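Local coordinates for protein vanadium-dependent haloperoxidase (PDB 4CIT) that is a bacterial vanadium-dependent iodoperoxidase, binding vanadate and probably using peroxide to oxidise iodide, at residues 42-47 / 128-133; 112-117 / 136-141; 211-216 / 441-446; 260-265 / 400-405; 315-320 / 376-381. One frame throughout, in Å; residues are numbered along the deposited sequence.

Contact 1 of 5, residues 42-47 / 128-133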
# COMPACT_ATOMS: atom_id res chain seq x y z
N ASP A 42 -4.22 -15.22 0.23
CA ASP A 42 -2.95 -14.82 -0.31
C ASP A 42 -2.86 -15.00 -1.84
O ASP A 42 -2.20 -14.20 -2.51
CB ASP A 42 -1.76 -15.59 0.35
CG ASP A 42 -1.53 -15.23 1.82
OD1 ASP A 42 -1.97 -14.09 2.24
OD2 ASP A 42 -0.87 -16.06 2.53
N ALA A 43 -3.41 -16.10 -2.34
CA ALA A 43 -3.48 -16.37 -3.77
C ALA A 43 -4.15 -15.19 -4.52
O ALA A 43 -3.67 -14.72 -5.55
CB ALA A 43 -4.16 -17.70 -4.03
N SER A 44 -5.29 -14.70 -4.03
CA SER A 44 -5.96 -13.59 -4.63
C SER A 44 -5.14 -12.30 -4.60
O SER A 44 -4.99 -11.62 -5.64
CB SER A 44 -7.32 -13.36 -3.93
OG SER A 44 -8.09 -12.33 -4.51
N ILE A 45 -4.50 -12.03 -3.48
CA ILE A 45 -3.70 -10.82 -3.34
C ILE A 45 -2.43 -10.94 -4.24
O ILE A 45 -2.04 -9.99 -4.86
CB ILE A 45 -3.37 -10.56 -1.83
CG1 ILE A 45 -4.65 -10.30 -1.02
CG2 ILE A 45 -2.38 -9.45 -1.67
CD1 ILE A 45 -4.49 -10.18 0.44
N ASP A 46 -1.79 -12.12 -4.32
CA ASP A 46 -0.65 -12.33 -5.21
C ASP A 46 -1.05 -12.15 -6.68
O ASP A 46 -0.30 -11.52 -7.42
CB ASP A 46 -0.11 -13.76 -5.11
CG ASP A 46 0.67 -14.08 -3.80
OD1 ASP A 46 1.06 -13.12 -3.08
OD2 ASP A 46 0.84 -15.34 -3.49
N ARG A 47 -2.24 -12.67 -7.08
CA ARG A 47 -2.65 -12.51 -8.45
C ARG A 47 -2.92 -11.04 -8.75
O ARG A 47 -2.57 -10.52 -9.82
CB ARG A 47 -3.89 -13.35 -8.75
CG ARG A 47 -4.41 -13.31 -10.18
CD ARG A 47 -3.40 -13.60 -11.24
NE ARG A 47 -2.81 -14.94 -11.11
CZ ARG A 47 -3.34 -16.04 -11.66
NH1 ARG A 47 -4.45 -16.00 -12.42
NH2 ARG A 47 -2.71 -17.20 -11.52
N ASP A 128 -9.77 -10.90 -17.00
CA ASP A 128 -9.59 -12.29 -17.36
C ASP A 128 -8.52 -13.01 -16.55
O ASP A 128 -8.58 -14.25 -16.34
CB ASP A 128 -9.37 -12.43 -18.88
CG ASP A 128 -8.06 -11.88 -19.35
OD1 ASP A 128 -7.55 -10.86 -18.83
OD2 ASP A 128 -7.57 -12.43 -20.35
N ARG A 129 -7.53 -12.26 -16.10
CA ARG A 129 -6.47 -12.81 -15.28
C ARG A 129 -6.88 -13.07 -13.86
O ARG A 129 -6.28 -13.89 -13.24
CB ARG A 129 -5.21 -11.95 -15.32
CG ARG A 129 -4.73 -11.77 -16.77
CD ARG A 129 -3.45 -10.92 -16.83
NE ARG A 129 -2.92 -10.84 -18.20
CZ ARG A 129 -1.60 -10.79 -18.49
NH1 ARG A 129 -0.66 -10.72 -17.56
NH2 ARG A 129 -1.24 -10.80 -19.76
N MET A 130 -7.84 -12.33 -13.32
CA MET A 130 -8.46 -12.75 -12.01
C MET A 130 -9.45 -13.87 -12.25
O MET A 130 -9.53 -14.78 -11.44
CB MET A 130 -9.18 -11.64 -11.30
CG MET A 130 -8.36 -10.59 -10.59
SD MET A 130 -7.33 -11.14 -9.22
CE MET A 130 -8.49 -12.21 -8.36
N GLU A 131 -10.22 -13.78 -13.32
CA GLU A 131 -11.22 -14.80 -13.58
C GLU A 131 -10.57 -16.19 -13.71
O GLU A 131 -11.18 -17.17 -13.35
CB GLU A 131 -12.03 -14.47 -14.82
CG GLU A 131 -12.96 -13.29 -14.60
CD GLU A 131 -13.52 -12.72 -15.92
OE1 GLU A 131 -13.02 -13.04 -17.04
OE2 GLU A 131 -14.42 -11.94 -15.82
N SER A 132 -9.35 -16.29 -14.25
CA SER A 132 -8.69 -17.58 -14.37
C SER A 132 -8.38 -18.18 -13.02
O SER A 132 -8.57 -19.40 -12.81
CB SER A 132 -7.40 -17.57 -15.28
OG SER A 132 -6.57 -16.56 -14.71
N LEU A 133 -7.95 -17.36 -12.07
CA LEU A 133 -7.60 -17.85 -10.75
C LEU A 133 -8.92 -18.29 -10.07
O LEU A 133 -9.01 -19.40 -9.52
CB LEU A 133 -7.04 -16.73 -9.88
CG LEU A 133 -6.89 -17.08 -8.37
CD1 LEU A 133 -5.87 -18.17 -8.21
CD2 LEU A 133 -6.52 -15.87 -7.54

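Contact 2 of 5, residues 112-117 / 136-141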
# COMPACT_ATOMS: atom_id res chain seq x y z
N ALA A 112 -16.00 -15.15 1.85
CA ALA A 112 -15.03 -14.03 1.99
C ALA A 112 -14.05 -14.04 0.82
O ALA A 112 -13.74 -12.96 0.30
CB ALA A 112 -14.32 -14.11 3.32
N VAL A 113 -13.50 -15.21 0.45
CA VAL A 113 -12.59 -15.33 -0.71
C VAL A 113 -13.30 -14.94 -2.01
O VAL A 113 -12.75 -14.23 -2.84
CB VAL A 113 -11.85 -16.67 -0.84
CG1 VAL A 113 -10.94 -16.61 -2.05
CG2 VAL A 113 -11.08 -16.90 0.49
N VAL A 114 -14.53 -15.33 -2.16
CA VAL A 114 -15.31 -15.01 -3.35
C VAL A 114 -15.49 -13.52 -3.45
O VAL A 114 -15.28 -12.92 -4.50
CB VAL A 114 -16.73 -15.71 -3.27
CG1 VAL A 114 -17.74 -15.07 -4.21
CG2 VAL A 114 -16.66 -17.18 -3.69
N ALA A 115 -15.87 -12.89 -2.33
CA ALA A 115 -15.99 -11.38 -2.30
C ALA A 115 -14.66 -10.68 -2.69
O ALA A 115 -14.65 -9.71 -3.50
CB ALA A 115 -16.50 -10.95 -0.95
N HIS A 116 -13.57 -11.16 -2.09
CA HIS A 116 -12.23 -10.58 -2.32
C HIS A 116 -11.88 -10.66 -3.84
O HIS A 116 -11.47 -9.67 -4.45
CB HIS A 116 -11.20 -11.28 -1.47
CG HIS A 116 -9.89 -10.62 -1.48
ND1 HIS A 116 -9.02 -10.71 -2.54
CD2 HIS A 116 -9.29 -9.81 -0.56
CE1 HIS A 116 -7.97 -9.93 -2.30
NE2 HIS A 116 -8.10 -9.41 -1.09
N MET A 117 -12.07 -11.85 -4.44
CA MET A 117 -11.74 -12.00 -5.83
C MET A 117 -12.61 -11.17 -6.71
O MET A 117 -12.16 -10.58 -7.68
CB MET A 117 -11.79 -13.48 -6.26
CG MET A 117 -10.79 -14.33 -5.58
SD MET A 117 -10.58 -16.08 -6.18
CE MET A 117 -12.20 -16.70 -5.72
N SER A 136 -10.51 -21.61 -11.42
CA SER A 136 -9.81 -22.78 -11.09
C SER A 136 -10.12 -23.23 -9.69
O SER A 136 -10.23 -24.42 -9.45
CB SER A 136 -8.29 -22.58 -11.32
OG SER A 136 -7.85 -21.79 -10.20
N LEU A 137 -10.33 -22.30 -8.78
CA LEU A 137 -10.80 -22.60 -7.40
C LEU A 137 -12.25 -23.02 -7.41
O LEU A 137 -12.65 -24.04 -6.78
CB LEU A 137 -10.66 -21.36 -6.53
CG LEU A 137 -9.20 -21.05 -6.17
CD1 LEU A 137 -9.14 -19.71 -5.44
CD2 LEU A 137 -8.70 -22.14 -5.26
N TYR A 138 -13.04 -22.31 -8.17
CA TYR A 138 -14.44 -22.65 -8.23
C TYR A 138 -14.61 -24.15 -8.70
O TYR A 138 -15.49 -24.90 -8.26
CB TYR A 138 -15.20 -21.77 -9.25
CG TYR A 138 -15.60 -20.40 -8.78
CD1 TYR A 138 -15.11 -19.84 -7.61
CD2 TYR A 138 -16.46 -19.64 -9.57
CE1 TYR A 138 -15.60 -18.59 -7.18
CE2 TYR A 138 -16.87 -18.32 -9.19
CZ TYR A 138 -16.43 -17.85 -7.98
OH TYR A 138 -16.83 -16.56 -7.61
N MET A 139 -13.84 -24.52 -9.67
CA MET A 139 -14.02 -25.86 -10.23
C MET A 139 -13.79 -26.93 -9.19
O MET A 139 -14.56 -27.92 -9.09
CB MET A 139 -13.07 -26.05 -11.49
CG MET A 139 -13.21 -27.39 -12.08
SD MET A 139 -11.91 -27.61 -13.44
CE MET A 139 -12.60 -26.45 -14.50
N VAL A 140 -12.81 -26.75 -8.29
CA VAL A 140 -12.53 -27.75 -7.29
C VAL A 140 -13.63 -27.68 -6.24
O VAL A 140 -14.14 -28.70 -5.75
CB VAL A 140 -11.19 -27.48 -6.61
CG1 VAL A 140 -11.04 -28.38 -5.36
CG2 VAL A 140 -10.09 -27.80 -7.59
N TRP A 141 -14.01 -26.46 -5.85
CA TRP A 141 -15.02 -26.35 -4.80
C TRP A 141 -16.35 -26.93 -5.23
O TRP A 141 -17.01 -27.63 -4.41
CB TRP A 141 -15.23 -24.86 -4.45
CG TRP A 141 -14.09 -24.22 -3.77
CD1 TRP A 141 -13.10 -24.81 -3.07
CD2 TRP A 141 -13.80 -22.77 -3.75
NE1 TRP A 141 -12.18 -23.82 -2.62
CE2 TRP A 141 -12.61 -22.59 -3.02
CE3 TRP A 141 -14.43 -21.67 -4.32
CZ2 TRP A 141 -12.07 -21.31 -2.77
CZ3 TRP A 141 -13.90 -20.36 -4.05
CH2 TRP A 141 -12.71 -20.22 -3.30
O HOH W 1 -15.18 -14.36 -7.07

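Contact 3 of 5, residues 211-216 / 441-446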
# COMPACT_ATOMS: atom_id res chain seq x y z
N PRO A 211 -11.22 9.44 2.03
CA PRO A 211 -10.43 8.58 2.89
C PRO A 211 -11.27 7.55 3.65
O PRO A 211 -12.50 7.72 3.84
CB PRO A 211 -9.81 9.56 3.89
CG PRO A 211 -10.26 10.91 3.54
CD PRO A 211 -11.39 10.79 2.55
N PHE A 212 -10.67 6.43 4.02
CA PHE A 212 -11.38 5.43 4.86
C PHE A 212 -11.61 5.83 6.29
O PHE A 212 -12.70 5.61 6.84
CB PHE A 212 -10.58 4.11 4.84
CG PHE A 212 -10.65 3.37 3.55
CD1 PHE A 212 -11.81 2.67 3.17
CD2 PHE A 212 -9.60 3.38 2.65
CE1 PHE A 212 -11.83 1.95 1.98
CE2 PHE A 212 -9.66 2.71 1.40
CZ PHE A 212 -10.78 1.91 1.13
N VAL A 213 -10.58 6.38 6.94
CA VAL A 213 -10.58 6.66 8.40
C VAL A 213 -10.34 8.15 8.74
O VAL A 213 -10.82 8.72 9.75
CB VAL A 213 -9.43 5.83 9.09
CG1 VAL A 213 -9.57 5.85 10.57
CG2 VAL A 213 -9.38 4.38 8.60
N LEU A 214 -9.55 8.83 7.89
CA LEU A 214 -9.22 10.23 8.15
C LEU A 214 -10.47 11.05 8.16
O LEU A 214 -11.44 10.75 7.44
CB LEU A 214 -8.34 10.83 7.09
CG LEU A 214 -7.03 10.10 6.81
CD1 LEU A 214 -6.26 10.79 5.68
CD2 LEU A 214 -6.25 9.99 8.08
N ASP A 215 -10.44 12.09 8.99
CA ASP A 215 -11.51 13.10 8.95
C ASP A 215 -11.46 13.96 7.71
O ASP A 215 -12.49 14.44 7.19
CB ASP A 215 -11.44 13.95 10.21
CG ASP A 215 -11.68 13.13 11.47
OD1 ASP A 215 -12.62 12.30 11.50
OD2 ASP A 215 -10.89 13.33 12.45
N SER A 216 -10.24 14.14 7.16
CA SER A 216 -10.06 14.84 5.89
C SER A 216 -8.72 14.50 5.37
O SER A 216 -7.87 14.09 6.13
CB SER A 216 -10.16 16.36 6.01
OG SER A 216 -9.01 16.89 6.63
N THR A 441 -0.80 5.58 13.82
CA THR A 441 -1.24 5.64 15.23
C THR A 441 -2.69 6.02 15.37
O THR A 441 -3.46 5.40 16.14
CB THR A 441 -0.28 6.54 16.07
OG1 THR A 441 1.05 5.95 15.96
CG2 THR A 441 -0.70 6.62 17.57
N PHE A 442 -3.09 7.03 14.61
CA PHE A 442 -4.49 7.44 14.63
C PHE A 442 -5.41 6.26 14.16
O PHE A 442 -6.49 6.02 14.76
CB PHE A 442 -4.64 8.65 13.71
CG PHE A 442 -6.06 9.05 13.40
CD1 PHE A 442 -6.83 9.80 14.34
CD2 PHE A 442 -6.58 8.74 12.21
CE1 PHE A 442 -8.18 10.10 14.10
CE2 PHE A 442 -7.88 9.13 11.91
CZ PHE A 442 -8.67 9.78 12.84
N VAL A 443 -5.06 5.63 13.04
CA VAL A 443 -5.85 4.50 12.51
C VAL A 443 -5.94 3.40 13.56
O VAL A 443 -7.05 2.89 13.82
CB VAL A 443 -5.32 3.96 11.16
CG1 VAL A 443 -6.00 2.66 10.76
CG2 VAL A 443 -5.39 4.98 10.09
N VAL A 444 -4.84 3.06 14.20
CA VAL A 444 -4.92 1.96 15.16
C VAL A 444 -5.71 2.34 16.43
O VAL A 444 -6.35 1.50 17.03
CB VAL A 444 -3.57 1.34 15.50
CG1 VAL A 444 -2.96 0.79 14.26
CG2 VAL A 444 -2.65 2.27 16.15
N ASN A 445 -5.74 3.61 16.75
CA ASN A 445 -6.44 4.10 17.95
C ASN A 445 -7.88 4.28 17.62
O ASN A 445 -8.71 4.31 18.57
CB ASN A 445 -5.83 5.43 18.46
CG ASN A 445 -4.54 5.21 19.21
OD1 ASN A 445 -4.33 4.18 19.81
ND2 ASN A 445 -3.68 6.22 19.21
N LYS A 446 -8.22 4.50 16.34
CA LYS A 446 -9.61 4.75 15.96
C LYS A 446 -10.34 3.43 15.71
O LYS A 446 -11.44 3.26 16.25
CB LYS A 446 -9.71 5.72 14.81
CG LYS A 446 -11.16 5.99 14.41
CD LYS A 446 -11.21 7.09 13.40
CE LYS A 446 -12.53 7.07 12.65
NZ LYS A 446 -12.68 8.22 11.70
O HOH W 2 -12.51 10.35 13.55

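Contact 4 of 5, residues 260-265 / 400-405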
# COMPACT_ATOMS: atom_id res chain seq x y z
N ILE A 260 23.67 0.85 -2.45
CA ILE A 260 23.06 0.63 -3.69
C ILE A 260 22.09 -0.55 -3.62
O ILE A 260 20.98 -0.50 -4.17
CB ILE A 260 24.07 0.35 -4.80
CG1 ILE A 260 24.82 1.60 -5.12
CG2 ILE A 260 23.39 -0.08 -6.07
CD1 ILE A 260 25.83 1.33 -6.24
N GLN A 261 22.46 -1.58 -2.89
CA GLN A 261 21.53 -2.75 -2.67
C GLN A 261 20.25 -2.33 -1.96
O GLN A 261 19.19 -2.82 -2.28
CB GLN A 261 22.17 -3.79 -1.72
CG GLN A 261 23.33 -4.55 -2.30
CD GLN A 261 23.92 -5.56 -1.31
OE1 GLN A 261 23.21 -6.39 -0.71
NE2 GLN A 261 25.26 -5.48 -1.13
N ILE A 262 20.38 -1.44 -1.00
CA ILE A 262 19.23 -0.95 -0.18
C ILE A 262 18.35 -0.12 -1.07
O ILE A 262 17.14 -0.29 -1.12
CB ILE A 262 19.71 -0.24 1.07
CG1 ILE A 262 20.34 -1.29 2.05
CG2 ILE A 262 18.58 0.64 1.63
CD1 ILE A 262 21.03 -0.71 3.31
N ALA A 263 18.94 0.81 -1.86
CA ALA A 263 18.17 1.64 -2.77
C ALA A 263 17.35 0.79 -3.75
O ALA A 263 16.18 1.06 -3.98
CB ALA A 263 19.09 2.60 -3.57
N ARG A 264 17.98 -0.22 -4.36
CA ARG A 264 17.31 -1.06 -5.34
C ARG A 264 16.26 -1.93 -4.67
O ARG A 264 15.21 -2.12 -5.25
CB ARG A 264 18.34 -1.90 -6.10
CG ARG A 264 19.20 -1.02 -6.97
CD ARG A 264 20.17 -1.72 -7.91
NE ARG A 264 20.86 -0.66 -8.71
CZ ARG A 264 22.01 -0.81 -9.37
NH1 ARG A 264 22.63 -1.98 -9.37
NH2 ARG A 264 22.54 0.22 -10.00
N PHE A 265 16.49 -2.38 -3.44
CA PHE A 265 15.57 -3.35 -2.79
C PHE A 265 14.20 -2.63 -2.62
O PHE A 265 13.15 -3.22 -2.82
CB PHE A 265 16.09 -3.73 -1.45
CG PHE A 265 15.31 -4.76 -0.79
CD1 PHE A 265 15.55 -6.07 -1.10
CD2 PHE A 265 14.36 -4.45 0.17
CE1 PHE A 265 14.86 -7.08 -0.47
CE2 PHE A 265 13.67 -5.47 0.81
CZ PHE A 265 13.90 -6.78 0.49
N PRO A 400 17.59 -10.06 -3.88
CA PRO A 400 17.82 -11.02 -2.85
C PRO A 400 16.85 -10.84 -1.68
O PRO A 400 16.00 -9.94 -1.71
CB PRO A 400 19.22 -10.69 -2.33
CG PRO A 400 19.41 -9.25 -2.72
CD PRO A 400 18.51 -8.90 -3.84
N ILE A 401 17.00 -11.73 -0.69
CA ILE A 401 16.26 -11.63 0.58
C ILE A 401 17.03 -10.62 1.44
O ILE A 401 18.26 -10.63 1.55
CB ILE A 401 16.19 -12.99 1.33
CG1 ILE A 401 15.39 -13.96 0.46
CG2 ILE A 401 15.62 -12.94 2.73
CD1 ILE A 401 15.45 -15.39 0.92
N ARG A 402 16.32 -9.79 2.17
CA ARG A 402 16.94 -9.00 3.26
C ARG A 402 16.21 -9.29 4.54
O ARG A 402 14.99 -9.56 4.49
CB ARG A 402 16.94 -7.48 2.96
CG ARG A 402 17.73 -7.01 1.73
CD ARG A 402 17.81 -5.50 1.57
NE ARG A 402 18.39 -4.79 2.68
CZ ARG A 402 19.72 -4.74 2.95
NH1 ARG A 402 20.62 -5.31 2.13
NH2 ARG A 402 20.16 -4.07 4.01
N SER A 403 16.95 -9.32 5.65
CA SER A 403 16.42 -9.72 6.97
C SER A 403 16.26 -8.49 7.83
O SER A 403 17.06 -7.56 7.70
CB SER A 403 17.38 -10.73 7.57
OG SER A 403 17.25 -11.94 6.74
N PHE A 404 15.28 -8.50 8.72
CA PHE A 404 14.99 -7.39 9.59
C PHE A 404 14.68 -7.82 10.99
O PHE A 404 14.21 -8.95 11.22
CB PHE A 404 13.75 -6.60 9.03
CG PHE A 404 14.03 -6.03 7.69
CD1 PHE A 404 14.77 -4.88 7.58
CD2 PHE A 404 13.62 -6.65 6.55
CE1 PHE A 404 15.09 -4.36 6.30
CE2 PHE A 404 13.89 -6.09 5.29
CZ PHE A 404 14.65 -4.92 5.18
N LYS A 405 15.00 -6.95 11.95
CA LYS A 405 14.77 -7.33 13.34
C LYS A 405 13.40 -6.89 13.81
O LYS A 405 12.94 -7.30 14.95
CB LYS A 405 15.81 -6.72 14.26
CG LYS A 405 17.23 -7.07 13.83
CD LYS A 405 18.22 -6.89 14.99
CE LYS A 405 19.64 -7.24 14.54
NZ LYS A 405 19.72 -8.69 14.16
O HOH W 3 20.55 -6.67 -0.33

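Contact 5 of 5, residues 315-320 / 376-381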
# COMPACT_ATOMS: atom_id res chain seq x y z
N THR A 315 -6.50 -6.21 6.53
CA THR A 315 -7.44 -5.14 6.46
C THR A 315 -7.03 -3.93 7.17
O THR A 315 -7.06 -2.81 6.60
CB THR A 315 -8.83 -5.64 6.93
OG1 THR A 315 -9.17 -6.79 6.11
CG2 THR A 315 -9.85 -4.57 6.68
N LYS A 316 -6.53 -4.10 8.40
CA LYS A 316 -6.08 -2.93 9.14
C LYS A 316 -4.86 -2.27 8.38
O LYS A 316 -4.82 -1.03 8.27
CB LYS A 316 -5.76 -3.30 10.58
CG LYS A 316 -5.71 -2.11 11.50
CD LYS A 316 -5.36 -2.45 12.95
CE LYS A 316 -6.29 -3.37 13.66
NZ LYS A 316 -6.13 -3.34 15.16
N ALA A 317 -3.98 -3.07 7.85
CA ALA A 317 -2.77 -2.57 7.11
C ALA A 317 -3.13 -1.87 5.81
O ALA A 317 -2.65 -0.73 5.52
CB ALA A 317 -1.74 -3.64 6.88
N SER A 318 -4.04 -2.48 5.04
CA SER A 318 -4.39 -1.94 3.75
C SER A 318 -5.21 -0.66 3.91
O SER A 318 -5.02 0.27 3.11
CB SER A 318 -4.99 -2.96 2.82
OG SER A 318 -6.23 -3.42 3.32
N VAL A 319 -6.15 -0.61 4.84
CA VAL A 319 -6.85 0.63 5.11
C VAL A 319 -5.94 1.79 5.55
O VAL A 319 -5.97 2.89 5.01
CB VAL A 319 -7.98 0.40 6.11
CG1 VAL A 319 -8.54 1.69 6.57
CG2 VAL A 319 -9.05 -0.49 5.45
N ALA A 320 -5.01 1.49 6.45
CA ALA A 320 -4.04 2.48 6.84
C ALA A 320 -3.20 2.95 5.63
O ALA A 320 -2.96 4.19 5.54
CB ALA A 320 -3.17 1.98 7.96
N SER A 376 4.22 0.04 9.18
CA SER A 376 5.00 -0.36 10.33
C SER A 376 4.26 -0.27 11.69
O SER A 376 4.33 -1.18 12.59
CB SER A 376 6.18 0.56 10.44
OG SER A 376 7.10 0.02 11.36
N VAL A 377 3.61 0.84 11.88
CA VAL A 377 2.79 1.06 13.09
C VAL A 377 1.69 0.03 13.22
O VAL A 377 1.49 -0.58 14.26
CB VAL A 377 2.25 2.49 13.15
CG1 VAL A 377 1.15 2.60 14.18
CG2 VAL A 377 3.39 3.44 13.49
N VAL A 378 0.95 -0.18 12.13
CA VAL A 378 -0.11 -1.19 12.14
C VAL A 378 0.41 -2.58 12.39
O VAL A 378 -0.12 -3.27 13.28
CB VAL A 378 -0.95 -1.18 10.81
CG1 VAL A 378 -1.97 -2.31 10.83
CG2 VAL A 378 -1.63 0.16 10.69
N LEU A 379 1.48 -2.99 11.71
CA LEU A 379 1.98 -4.35 11.89
C LEU A 379 2.60 -4.54 13.27
O LEU A 379 2.53 -5.63 13.85
CB LEU A 379 2.99 -4.72 10.76
CG LEU A 379 2.28 -4.78 9.38
CD1 LEU A 379 3.34 -5.05 8.31
CD2 LEU A 379 1.18 -5.79 9.23
N THR A 380 3.23 -3.47 13.75
CA THR A 380 3.75 -3.53 15.13
C THR A 380 2.61 -3.72 16.14
O THR A 380 2.71 -4.49 17.09
CB THR A 380 4.57 -2.33 15.44
OG1 THR A 380 5.63 -2.25 14.46
CG2 THR A 380 5.13 -2.38 16.90
N GLU A 381 1.50 -3.06 15.92
CA GLU A 381 0.36 -3.18 16.80
C GLU A 381 -0.26 -4.57 16.69
O GLU A 381 -0.60 -5.15 17.72
CB GLU A 381 -0.72 -2.17 16.49
CG GLU A 381 -1.91 -2.16 17.50
CD GLU A 381 -3.02 -3.20 17.27
OE1 GLU A 381 -3.47 -3.40 16.11
OE2 GLU A 381 -3.46 -3.85 18.29

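Contact 1 of 5, residues 42-47 / 128-133
Arg47 NH1 donates to the backbone oxygen Arg129 O at 2.9 Å, a fairly straight bond (158°) whose acceptor lies in the guanidinium plane. Ser132 OG sits at the same edge of the group, and Leu133 CB lies over one face, 3.7 Å from Arg47 NH1. The aliphatic part of Arg47 makes the apolar half of the contact: its CG, anti to the backbone N (chi1 -179°), lies 3.8 Å from Met130 SD in one of the two conformers of that methionine, and its CB touches Leu133 CD2. Leu133 CD2 also rests on the backbone of the facing helix, 3.7 Å from Ser44 CA. Ser44 OG touches Met130 CE in the same conformer, but its polar partner is His116. The two helices run nearly antiparallel (158°), their segment axes 10.4 Å apart. This all-helical packing joins helix 38-55 to the start of helix 128-144, with helix 108-123 alongside, touching Ser44 and Met130 through Met117 and Lys121.

Contact 2 of 5, residues 112-117 / 136-141
Val114 meets the phenol end of Tyr138, the two side chains crossing at about a right angle: Val114 CG1 is 3.8 Å from Tyr138 OH, and CG2 lies 3.9 Å from Tyr138 CE1. The rest of the apolar contact gathers round Met117 and Trp141. CG of Met117 is anti to the carbonyl carbon (chi1 -64°) and the chain bends only at chi3, bringing CE within 4.2 Å of Tyr138 CE1 and also close to Trp141 CH2. Met117 SD meets Leu137 CD1 at 4.0 Å. At the edge of the indole, Val113 CG1 lies 4.2 Å from Trp141 CH2, while Val114 CG2 approaches CZ3.

The polar link is indirect. One water donates to Val114 O at 2.9 Å and is hydrogen-bonded to Tyr138 OH at 2.8 Å, tying the phenol to the opposite backbone with no direct hydrogen bond between segments 112-117 and 136-141.

Helices 108-123 and 128-144 form an antiparallel helical hairpin, at 157° over these segments. Helix 146-167 adjoins it through Phe149, which meets Tyr138 edge-to-face and touches Trp141; Ile34 and Ile36 pack on Trp141 from the N-terminal loop, and helix 59-80 touches Ala112, Ala115 and His116.

Contact 3 of 5, residues 211-216 / 441-446
Lys446 reaches out in an extended chain to Val213, and its NZ donates to Val213 O at 2.7 Å, in the carbonyl plane and on a lone pair. Lys446 NZ gives a second bond, 2.8 Å long, to a water that in turn donates to Asp215 OD1 at 2.8 Å. This water bridges opposite charges whose atoms, Lys446 NZ and Asp215 OD1, stay 4.1 Å apart. Val213 O also meets the edge of the Phe442 ring in its plane, 3.7 Å from CE2. Here the last turns of helix 426-446, within the PAP2-family region, clasp a long loop that Asp323 of helix 307-335 holds by accepting from the backbone N of Phe212, Val213 and Leu214. An alanine in place of Lys446 would probably leave Val213 O without its ammonium donor and Asp215 without its water-mediated positive partner. Packing is tight along the lysine, with CD 3.5 Å from Val213 CG1. Val213 CB faces Val443 CG2, and Leu214 CD2 approaches Phe442 CE2.

Contact 4 of 5, residues 260-265 / 400-405
Arg402 lays its aliphatic chain over one face of the Phe265 ring and turns its guanidinium onto Ile262. The CH-pi contact is made by Arg402 CD, 3.6 Å from the ring centroid and 18° off the ring normal. Arg402 CG lies farther along the ring, 3.6 Å from Phe265 CE1. At the ring's edge, in its plane, Pro400 O comes within 3.3 Å of Phe265 CE1.

Beyond CD the arginine bends at chi3 (57°), and its guanidinium plane stands 68° from that of the ring. The Ile262 and Arg402 side chains cross at about a right angle, with Ile262 CG1 over one face of the guanidinium toward the rim and 3.4 Å from Arg402 NH2; CD1 touches the same nitrogen. In one of the two conformers of Gln261, its OE1 lies at the edge, 4.0 Å from Arg402 NH1, and a water spans the gap, donating to OE1 at 2.7 Å and accepting from NH1 at 2.8 Å. Salt bridges from NE to Glu413 and from NH2 to Glu258 hold the guanidinium and probably balance its charge.

The short helix 258-266 thus packs across strand 402-404 of a two-stranded antiparallel hairpin, whose other strand is 389-391. Helix 407-420 backs both partners, touching Ile262 through Ser417 and Tyr420 and Phe404 through Ala410 and Glu413.

Contact 5 of 5, residues 315-320 / 376-381
Lys316 passes by Val378 on its way to Glu381. Its CB lies 3.9 Å from Val378 CG1, and CG, anti to the backbone N (chi1 -162°), touches the same methyl at 3.8 Å. CD still borders that methyl but is already near Glu381 OE1. After a bend at chi3, CE comes 3.7 Å from that oxygen, and NZ closes a salt bridge to Glu381 OE1 at 2.8 Å. The ammonium approaches from above the carboxylate plane, 38° out of it, and the two side chains cross at about a right angle. A methionine in place of Lys316 would probably leave the Glu381 carboxylate without its positive mate and more able to turn.

Next to the salt bridge, Val378 fits against small residues. Its CG1 lies 3.7 Å from Ala317 N, and its CG2 meets Ala320 CB at 3.6 Å. Ala317 CB also touches Leu379 CD2. With the small side chains of Ala317 and Ala320 against the valine, the backbones come close: Ala317 CA and Val378 CA are 5.9 Å apart.

Helices 307-335 and 367-383 run nearly antiparallel here (164°), in the buried part of the PAP2-type helical bundle. Helix 426-446 lies beside both, touching Ala320 through Val443 and Val378 through Val444, while helix 288-302 packs on Leu379, as does helix 407-420 through Phe407.

In the fold
Contacts 1 and 2 share helix 128-144 and touch: Ser44 OG is 2.7 Å from His116 ND1, a probable hydrogen bond, and their centres are 10 Å apart. Contacts 3 and 5 also adjoin, with centres 11 Å apart, through Val213 CG2 against Val319 CG1 at 3.5 Å and Val444 against Val378. Contact 5 lies nearest the middle of the chain, about 10 Å from its centre. Contact 4 stands apart, about 30 Å centre to centre from contact 3 and across the chain's centre from it; its Ile262 side chain is about 12 Å from a bound vanadate. Helix 367-383 of contact 5 also carries Gly367 and His368 of the vanadate pockets at its start.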